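Local coordinates for protein methyltransferase 1 (Methanosarcina barkeri, PDB 2I2X) that transfers the methyl group of methanol to the cob(I)amide of its partner corrinoid protein MtaC, using zinc, in methanogenesis from methanol, at residues Val76-Ile81 and Thr332-Cys337. Residues are numbered along the deposited sequence; the frame is centred on the assembly and turned at random.
Sequences VGFPAI and TLAYDC
F78 and A334 are the nearest pair by CA atoms, 6.7 Å apart, where the turn from helix 55-76 into strand 80-86 passes helix 325-345. This is the TIM barrel of MtaB: the turn is an alpha-to-beta connection, and strand 80-86 belongs to the parallel barrel sheet between strands 119-126 and 40-43. G77 leaves the helix with positive phi, a conformation in which a CB would press on the carbonyl oxygen before it. Within 332-337, the backbone hydrogen bonds D336 N to T332 O and C337 N to L333 O continue the alpha-helix; no hydrogen bond joins the two segments, whose contact is aromatic and aliphatic. The side chain of F78 points toward the helix, and with CG anti to the carbonyl carbon (chi1 -64°) its ring lies against A334. The methyl of A334 sits almost centrally over one face of this ring, CB 3.2 Å from the centroid, a CH-pi contact. At its rim the same ring points into the face of Y335, an edge-to-face pair with planes at 89°. The ring centroids of F78 and Y335 are 4.9 Å apart. F78 CZ leads, 3.6 Å from Y335 CD2. M73 of helix 55-76 touches both F78 and A334. The phenol ends at the interface between the two MtaB subunits, where Y335 OH is hydrogen-bonded to D297 O of the second subunit, while R363 of that subunit packs on F78. Replacing Y335 by an alanine would probably leave the F78 edge without its aromatic wall and D297 O of the second subunit without this hydroxyl partner. V76 closes the contact beside the phenol: with CG1 anti to the backbone N (chi1 -175°), that methyl approaches the Y335 ring obliquely and lies 3.5 Å from Y335 OH.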
loop_
_atom_site.group_PDB
_atom_site.type_symbol
_atom_site.label_atom_id
_atom_site.label_comp_id
_atom_site.label_asym_id
_atom_site.label_seq_id
_atom_site.Cartn_x
_atom_site.Cartn_y
_atom_site.Cartn_z
ATOM N N VAL A 76 -2.620 9.341 -14.448
ATOM C CA VAL A 76 -3.311 8.078 -14.686
ATOM C C VAL A 76 -4.715 8.336 -15.251
ATOM O O VAL A 76 -5.462 7.402 -15.576
ATOM C CB VAL A 76 -3.288 7.149 -13.427
ATOM C CG1 VAL A 76 -3.916 5.780 -13.731
ATOM C CG2 VAL A 76 -1.875 6.982 -12.922
ATOM N N GLY A 77 -5.050 9.612 -15.404
ATOM C CA GLY A 77 -6.309 9.998 -16.044
ATOM C C GLY A 77 -7.517 10.064 -15.123
ATOM O O GLY A 77 -8.653 10.085 -15.583
ATOM N N PHE A 78 -7.290 10.103 -13.822
ATOM C CA PHE A 78 -8.427 10.114 -12.882
ATOM C C PHE A 78 -9.124 11.470 -12.877
ATOM O O PHE A 78 -8.453 12.501 -12.835
ATOM C CB PHE A 78 -7.976 9.672 -11.489
ATOM C CG PHE A 78 -7.483 8.246 -11.451
ATOM C CD1 PHE A 78 -8.280 7.207 -11.956
ATOM C CD2 PHE A 78 -6.209 7.932 -10.940
ATOM C CE1 PHE A 78 -7.846 5.902 -11.918
ATOM C CE2 PHE A 78 -5.766 6.616 -10.893
ATOM C CZ PHE A 78 -6.588 5.602 -11.374
ATOM N N PRO A 79 -10.460 11.483 -12.964
ATOM C CA PRO A 79 -11.192 12.753 -13.106
ATOM C C PRO A 79 -11.466 13.539 -11.803
ATOM O O PRO A 79 -11.876 14.700 -11.884
ATOM C CB PRO A 79 -12.541 12.302 -13.716
ATOM C CG PRO A 79 -12.804 11.019 -13.023
ATOM C CD PRO A 79 -11.395 10.341 -12.965
ATOM N N ALA A 80 -11.279 12.918 -10.639
ATOM C CA ALA A 80 -11.627 13.570 -9.351
ATOM C C ALA A 80 -10.864 13.028 -8.141
ATOM O O ALA A 80 -10.413 11.878 -8.110
ATOM C CB ALA A 80 -13.135 13.505 -9.092
ATOM N N ILE A 81 -10.704 13.869 -7.136
ATOM C CA ILE A 81 -9.998 13.429 -5.968
ATOM C C ILE A 81 -10.262 14.360 -4.786
ATOM O O ILE A 81 -10.377 15.570 -4.975
ATOM C CB ILE A 81 -8.485 13.277 -6.289
ATOM C CG1 ILE A 81 -7.783 12.367 -5.257
ATOM C CG2 ILE A 81 -7.821 14.599 -6.561
ATOM C CD1 ILE A 81 -7.208 13.091 -4.175
ATOM N N THR A 332 -4.739 3.158 -6.187
ATOM C CA THR A 332 -5.655 2.059 -5.849
ATOM C C THR A 332 -7.089 2.584 -5.527
ATOM O O THR A 332 -8.091 2.079 -6.058
ATOM C CB THR A 332 -5.085 1.213 -4.692
ATOM O OG1 THR A 332 -3.687 0.933 -4.915
ATOM C CG2 THR A 332 -5.816 -0.067 -4.570
ATOM N N LEU A 333 -7.189 3.614 -4.688
ATOM C CA LEU A 333 -8.485 4.191 -4.388
ATOM C C LEU A 333 -9.183 4.649 -5.655
ATOM O O LEU A 333 -10.350 4.300 -5.904
ATOM C CB LEU A 333 -8.367 5.397 -3.429
ATOM C CG LEU A 333 -7.841 5.143 -2.025
ATOM C CD1 LEU A 333 -7.491 6.407 -1.390
ATOM C CD2 LEU A 333 -8.833 4.337 -1.162
ATOM N N ALA A 334 -8.470 5.411 -6.475
ATOM C CA ALA A 334 -9.093 5.946 -7.678
ATOM C C ALA A 334 -9.539 4.834 -8.629
ATOM O O ALA A 334 -10.557 4.963 -9.317
ATOM C CB ALA A 334 -8.174 6.917 -8.379
ATOM N N TYR A 335 -8.792 3.740 -8.661
ATOM C CA TYR A 335 -9.187 2.642 -9.511
ATOM C C TYR A 335 -10.417 1.933 -8.939
ATOM O O TYR A 335 -11.312 1.536 -9.683
ATOM C CB TYR A 335 -8.014 1.673 -9.692
ATOM C CG TYR A 335 -7.154 1.907 -10.920
ATOM C CD1 TYR A 335 -7.714 1.902 -12.205
ATOM C CD2 TYR A 335 -5.780 2.092 -10.806
ATOM C CE1 TYR A 335 -6.939 2.091 -13.339
ATOM C CE2 TYR A 335 -4.991 2.290 -11.938
ATOM C CZ TYR A 335 -5.575 2.298 -13.208
ATOM O OH TYR A 335 -4.781 2.451 -14.347
ATOM N N ASP A 336 -10.463 1.769 -7.610
ATOM C CA ASP A 336 -11.640 1.193 -6.946
ATOM C C ASP A 336 -12.833 2.046 -7.323
ATOM O O ASP A 336 -13.894 1.515 -7.623
ATOM C CB ASP A 336 -11.496 1.156 -5.413
ATOM C CG ASP A 336 -10.510 0.114 -4.937
ATOM O OD1 ASP A 336 -10.288 -0.867 -5.660
ATOM O OD2 ASP A 336 -9.929 0.281 -3.844
ATOM N N CYS A 337 -12.653 3.369 -7.322
ATOM C CA CYS A 337 -13.736 4.248 -7.723
ATOM C C CYS A 337 -14.092 4.056 -9.189
ATOM O O CYS A 337 -15.277 4.054 -9.536
ATOM C CB CYS A 337 -13.450 5.718 -7.387
ATOM S SG CYS A 337 -13.490 6.110 -5.550
#